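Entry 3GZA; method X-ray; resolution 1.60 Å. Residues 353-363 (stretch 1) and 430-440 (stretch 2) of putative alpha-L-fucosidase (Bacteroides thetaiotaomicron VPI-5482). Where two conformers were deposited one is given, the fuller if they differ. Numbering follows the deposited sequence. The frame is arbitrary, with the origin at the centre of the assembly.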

ATOM      1  N   GLY A 353     -41.686   6.538  39.306  1.00 29.08           N
ATOM      2  CA  GLY A 353     -43.092   6.787  39.019  1.00 29.24           C
ATOM      3  C   GLY A 353     -43.301   7.679  37.824  1.00 29.49           C
ATOM      4  O   GLY A 353     -42.379   8.405  37.420  1.00 28.77           O
ATOM      5  N   GLN A 354     -44.508   7.604  37.259  1.00 29.67           N
ATOM      6  CA  GLN A 354     -44.908   8.458  36.156  1.00 30.04           C
ATOM      7  C   GLN A 354     -45.686   9.585  36.795  1.00 29.95           C
ATOM      8  O   GLN A 354     -46.919   9.588  36.820  1.00 29.93           O
ATOM      9  CB  GLN A 354     -45.725   7.688  35.138  1.00 30.32           C
ATOM     10  CG  GLN A 354     -44.937   6.546  34.552  1.00 33.85           C
ATOM     11  CD  GLN A 354     -45.721   5.799  33.539  1.00 39.41           C
ATOM     12  OE1 GLN A 354     -45.894   6.257  32.405  1.00 42.38           O
ATOM     13  NE2 GLN A 354     -46.214   4.630  33.928  1.00 42.71           N
ATOM     14  N   LYS A 355     -44.947  10.520  37.377  1.00 29.68           N
ATOM     15  CA  LYS A 355     -45.518  11.598  38.150  1.00 29.98           C
ATOM     16  C   LYS A 355     -44.687  12.856  38.051  1.00 29.87           C
ATOM     17  O   LYS A 355     -43.509  12.791  37.698  1.00 29.61           O
ATOM     18  CB  LYS A 355     -45.581  11.174  39.625  1.00 30.17           C
ATOM     19  CG  LYS A 355     -46.520  10.018  39.923  1.00 32.27           C
ATOM     20  N   LYS A 356     -45.303  13.991  38.349  1.00 29.59           N
ATOM     21  CA  LYS A 356     -44.627  15.280  38.368  1.00 30.47           C
ATOM     22  C   LYS A 356     -43.995  15.566  39.738  1.00 30.75           C
ATOM     23  O   LYS A 356     -43.187  16.482  39.877  1.00 32.01           O
ATOM     24  CB  LYS A 356     -45.593  16.404  37.967  1.00 30.14           C
ATOM     25  CG  LYS A 356     -46.065  16.324  36.506  1.00 30.97           C
ATOM     26  CD  LYS A 356     -47.067  17.417  36.116  1.00 31.04           C
ATOM     27  N   SER A 357     -44.351  14.782  40.748  1.00 30.89           N
ATOM     28  CA  SER A 357     -43.771  14.920  42.086  1.00 31.34           C
ATOM     29  C   SER A 357     -43.525  13.530  42.670  1.00 30.79           C
ATOM     30  O   SER A 357     -44.385  12.649  42.561  1.00 31.03           O
ATOM     31  CB  SER A 357     -44.713  15.732  42.987  1.00 31.92           C
ATOM     32  OG  SER A 357     -44.257  15.814  44.334  1.00 35.80           O
ATOM     33  N   LEU A 358     -42.348  13.341  43.266  1.00 29.92           N
ATOM     34  CA  LEU A 358     -41.965  12.085  43.921  1.00 29.59           C
ATOM     35  C   LEU A 358     -41.301  12.432  45.240  1.00 29.88           C
ATOM     36  O   LEU A 358     -40.382  13.242  45.288  1.00 28.67           O
ATOM     37  CB  LEU A 358     -40.998  11.265  43.068  1.00 29.34           C
ATOM     38  CG  LEU A 358     -41.583  10.557  41.853  1.00 30.20           C
ATOM     39  CD1 LEU A 358     -40.481   9.990  40.976  1.00 28.86           C
ATOM     40  CD2 LEU A 358     -42.564   9.478  42.274  1.00 30.63           C
ATOM     41  N   THR A 359     -41.801  11.837  46.315  1.00 30.73           N
ATOM     42  CA  THR A 359     -41.261  12.073  47.642  1.00 31.55           C
ATOM     43  C   THR A 359     -40.512  10.814  48.076  1.00 31.89           C
ATOM     44  O   THR A 359     -41.072   9.707  48.045  1.00 32.67           O
ATOM     45  CB  THR A 359     -42.364  12.393  48.657  1.00 31.51           C
ATOM     46  OG1 THR A 359     -43.012  13.627  48.313  1.00 31.78           O
ATOM     47  CG2 THR A 359     -41.791  12.531  50.064  1.00 32.38           C
ATOM     48  N   LEU A 360     -39.255  11.009  48.466  1.00 31.44           N
ATOM     49  CA  LEU A 360     -38.403   9.933  48.921  0.50 31.53           C
ATOM     50  C   LEU A 360     -38.274  10.000  50.454  1.00 32.24           C
ATOM     51  O   LEU A 360     -37.657  10.907  50.987  1.00 31.89           O
ATOM     52  CB  LEU A 360     -37.043  10.064  48.217  0.50 31.34           C
ATOM     53  CG  LEU A 360     -36.003   8.970  48.392  0.50 30.43           C
ATOM     54  CD1 LEU A 360     -36.551   7.634  47.926  0.50 28.97           C
ATOM     55  CD2 LEU A 360     -34.755   9.339  47.630  0.50 28.98           C
ATOM     56  N   LYS A 361     -38.891   9.048  51.145  1.00 32.97           N
ATOM     57  CA  LYS A 361     -38.778   8.985  52.599  1.00 34.36           C
ATOM     58  C   LYS A 361     -37.440   8.296  52.856  1.00 35.79           C
ATOM     59  O   LYS A 361     -37.075   7.344  52.142  1.00 35.79           O
ATOM     60  CB  LYS A 361     -39.939   8.211  53.209  1.00 34.35           C
ATOM     61  CG  LYS A 361     -41.272   8.912  53.100  1.00 34.43           C
ATOM     62  N   LEU A 362     -36.676   8.795  53.827  1.00 36.76           N
ATOM     63  CA  LEU A 362     -35.350   8.227  54.081  1.00 37.59           C
ATOM     64  C   LEU A 362     -35.301   7.153  55.180  1.00 38.55           C
ATOM     65  O   LEU A 362     -34.268   6.478  55.323  1.00 39.79           O
ATOM     66  CB  LEU A 362     -34.322   9.323  54.373  1.00 37.39           C
ATOM     67  CG  LEU A 362     -34.096  10.342  53.270  1.00 36.88           C
ATOM     68  CD1 LEU A 362     -32.971  11.250  53.680  1.00 36.31           C
ATOM     69  CD2 LEU A 362     -33.783   9.658  51.940  1.00 37.26           C
ATOM     70  N   GLY A 363     -36.384   6.979  55.931  1.00 38.37           N
ATOM     71  CA  GLY A 363     -36.444   5.963  56.986  1.00 38.68           C
ATOM     72  C   GLY A 363     -36.070   6.508  58.353  1.00 38.16           C
ATOM     73  O   GLY A 363     -36.640   6.102  59.379  1.00 39.92           O
ATOM     74  N   ALA A 430     -44.486  16.401  28.660  1.00 27.49           N
ATOM     75  CA  ALA A 430     -45.344  15.219  28.758  1.00 27.57           C
ATOM     76  C   ALA A 430     -45.187  14.687  30.186  1.00 27.44           C
ATOM     77  O   ALA A 430     -44.259  15.092  30.876  1.00 27.66           O
ATOM     78  CB  ALA A 430     -44.951  14.160  27.728  1.00 28.26           C
ATOM     79  N   LEU A 431     -46.091  13.802  30.611  1.00 27.38           N
ATOM     80  CA  LEU A 431     -46.050  13.256  31.967  1.00 27.05           C
ATOM     81  C   LEU A 431     -44.713  12.558  32.168  1.00 26.66           C
ATOM     82  O   LEU A 431     -44.398  11.625  31.436  1.00 26.44           O
ATOM     83  CB  LEU A 431     -47.180  12.255  32.202  1.00 27.09           C
ATOM     84  CG  LEU A 431     -47.180  11.608  33.609  1.00 28.06           C
ATOM     85  CD1 LEU A 431     -47.444  12.619  34.737  1.00 28.80           C
ATOM     86  CD2 LEU A 431     -48.211  10.491  33.675  1.00 27.88           C
ATOM     87  N   PRO A 432     -43.889  13.051  33.119  1.00 25.78           N
ATOM     88  CA  PRO A 432     -42.581  12.410  33.320  1.00 26.08           C
ATOM     89  C   PRO A 432     -42.664  10.910  33.649  1.00 26.27           C
ATOM     90  O   PRO A 432     -43.617  10.448  34.271  1.00 27.56           O
ATOM     91  CB  PRO A 432     -41.949  13.219  34.464  1.00 26.41           C
ATOM     92  CG  PRO A 432     -42.677  14.552  34.428  1.00 25.36           C
ATOM     93  CD  PRO A 432     -44.061  14.231  33.978  1.00 25.86           C
ATOM     94  N   ASP A 433     -41.691  10.173  33.152  1.00 25.59           N
ATOM     95  CA  ASP A 433     -41.542   8.733  33.342  1.00 26.43           C
ATOM     96  C   ASP A 433     -40.190   8.575  34.049  1.00 26.40           C
ATOM     97  O   ASP A 433     -39.138   8.337  33.436  1.00 26.28           O
ATOM     98  CB  ASP A 433     -41.642   8.038  31.985  1.00 26.34           C
ATOM     99  CG  ASP A 433     -41.643   6.516  32.079  1.00 27.73           C
ATOM    100  OD1 ASP A 433     -41.483   5.942  33.176  1.00 29.51           O
ATOM    101  OD2 ASP A 433     -41.818   5.877  31.027  1.00 29.78           O
ATOM    102  N   ILE A 434     -40.239   8.709  35.367  1.00 25.83           N
ATOM    103  CA  ILE A 434     -39.041   8.708  36.184  1.00 26.38           C
ATOM    104  C   ILE A 434     -38.763   7.274  36.621  1.00 27.22           C
ATOM    105  O   ILE A 434     -39.535   6.699  37.382  1.00 27.19           O
ATOM    106  CB  ILE A 434     -39.210   9.684  37.375  1.00 26.99           C
ATOM    107  CG1 ILE A 434     -39.407  11.123  36.838  1.00 26.97           C
ATOM    108  CG2 ILE A 434     -38.018   9.594  38.316  1.00 26.08           C
ATOM    109  CD1 ILE A 434     -40.051  12.076  37.800  1.00 27.69           C
ATOM    110  N   ILE A 435     -37.664   6.698  36.128  1.00 27.84           N
ATOM    111  CA  ILE A 435     -37.329   5.323  36.464  1.00 28.33           C
ATOM    112  C   ILE A 435     -36.482   5.258  37.718  1.00 28.77           C
ATOM    113  O   ILE A 435     -36.344   4.186  38.302  1.00 29.36           O
ATOM    114  CB  ILE A 435     -36.669   4.570  35.279  1.00 28.58           C
ATOM    115  CG1 ILE A 435     -35.298   5.180  34.915  1.00 28.70           C
ATOM    116  CG2 ILE A 435     -37.596   4.579  34.086  1.00 29.64           C
ATOM    117  CD1 ILE A 435     -34.501   4.343  33.955  1.00 28.58           C
ATOM    118  N   ASN A 436     -35.942   6.396  38.162  1.00 27.89           N
ATOM    119  CA  ASN A 436     -35.088   6.422  39.329  1.00 27.78           C
ATOM    120  C   ASN A 436     -34.990   7.827  39.912  1.00 27.28           C
ATOM    121  O   ASN A 436     -34.652   8.774  39.206  1.00 26.48           O
ATOM    122  CB  ASN A 436     -33.695   5.924  38.907  1.00 28.26           C
ATOM    123  CG  ASN A 436     -32.673   5.930  40.029  1.00 28.57           C
ATOM    124  OD1 ASN A 436     -32.997   6.096  41.184  1.00 32.60           O
ATOM    125  ND2 ASN A 436     -31.404   5.734  39.670  1.00 30.02           N
ATOM    126  N   PHE A 437     -35.307   7.929  41.198  1.00 25.94           N
ATOM    127  CA  PHE A 437     -35.062   9.127  42.005  1.00 26.25           C
ATOM    128  C   PHE A 437     -34.462   8.522  43.280  1.00 26.46           C
ATOM    129  O   PHE A 437     -35.143   7.829  44.026  1.00 25.43           O
ATOM    130  CB  PHE A 437     -36.289  10.005  42.241  1.00 25.72           C
ATOM    131  CG  PHE A 437     -36.057  11.113  43.242  1.00 25.96           C
ATOM    132  CD1 PHE A 437     -34.914  11.905  43.186  1.00 23.35           C
ATOM    133  CD2 PHE A 437     -36.995  11.385  44.226  1.00 25.87           C
ATOM    134  CE1 PHE A 437     -34.708  12.917  44.094  1.00 24.71           C
ATOM    135  CE2 PHE A 437     -36.795  12.414  45.137  1.00 26.58           C
ATOM    136  CZ  PHE A 437     -35.629  13.169  45.081  1.00 25.28           C
ATOM    137  N   SER A 438     -33.168   8.742  43.476  1.00 26.57           N
ATOM    138  CA  SER A 438     -32.413   8.115  44.575  0.50 26.59           C
ATOM    139  C   SER A 438     -31.564   9.103  45.347  1.00 26.82           C
ATOM    140  O   SER A 438     -31.080  10.061  44.787  1.00 26.71           O
ATOM    141  CB  SER A 438     -31.469   7.050  44.031  0.50 27.28           C
ATOM    142  OG  SER A 438     -32.154   5.986  43.407  0.50 28.02           O
ATOM    143  N   ALA A 439     -31.356   8.826  46.625  1.00 26.22           N
ATOM    144  CA  ALA A 439     -30.553   9.681  47.510  1.00 26.36           C
ATOM    145  C   ALA A 439     -29.326   8.941  47.998  1.00 26.77           C
ATOM    146  O   ALA A 439     -29.388   7.726  48.237  1.00 26.48           O
ATOM    147  CB  ALA A 439     -31.377  10.147  48.703  1.00 26.59           C
ATOM    148  N   TYR A 440     -28.236   9.692  48.170  1.00 26.43           N
ATOM    149  CA  TYR A 440     -26.966   9.168  48.637  1.00 27.14           C
ATOM    150  C   TYR A 440     -26.281  10.079  49.619  1.00 27.90           C
ATOM    151  O   TYR A 440     -26.494  11.278  49.623  1.00 27.17           O
ATOM    152  CB  TYR A 440     -25.973   8.992  47.469  1.00 27.22           C
ATOM    153  CG  TYR A 440     -26.523   8.171  46.346  1.00 27.20           C
ATOM    154  CD1 TYR A 440     -27.290   8.746  45.380  1.00 24.96           C
ATOM    155  CD2 TYR A 440     -26.267   6.807  46.263  1.00 26.92           C
ATOM    156  CE1 TYR A 440     -27.821   7.976  44.373  1.00 26.51           C
ATOM    157  CE2 TYR A 440     -26.768   6.050  45.276  1.00 27.42           C
ATOM    158  CZ  TYR A 440     -27.567   6.632  44.336  1.00 28.98           C
ATOM    159  OH  TYR A 440     -28.108   5.882  43.323  1.00 32.53           O
TER
HETATM  160  O   HOH W   1     -45.187   8.927  31.576  1.00 33.66           O

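The two stretches join at one end through backbone and pack at the other through side chains. Gly-353 and Ile-434 form an antiparallel bridge. Gly-353 N donates to Ile-434 O at 2.9 Å, and Ile-434 N donates to Gly-353 O at 3.0 Å. Next to the bridge, Gln-354 CA approaches Pro-432 O at 3.0 Å in a CA-H...O contact. At the backbone angles of Gly-353, a CB would be jammed against the preceding carbonyl, so glycine suits the site.

Beyond the bridge, the strand through Leu-358 and Leu-360 and the strand through Phe-437 and Ala-439 run in similar directions, 33° apart. Their axes come no closer than 8.2 Å, so side chains fill the gap. Leu-358, Leu-360, Phe-437 and Ala-439 all point toward the opposing stretch. Leu-358 CD1 meets Ile-434 CG2 at 3.6 Å. Leu-360 CD2 lies over one face of the Phe-437 ring and also reaches Ala-439 CB at 3.6 Å. Leu-362 CD2 also meets Ala-439 CB at 4.1 Å. These contacts are apolar and largely shielded from solvent.

Lys-356 CG rests 3.8 Å from Pro-432 CD, an aliphatic contact. Water 1 links the stretches between Gln-354 and Leu-431. The O of water 1 is hydrogen-bonded to Gln-354 OE1 at 2.9 Å and to Leu-431 O at 2.8 Å.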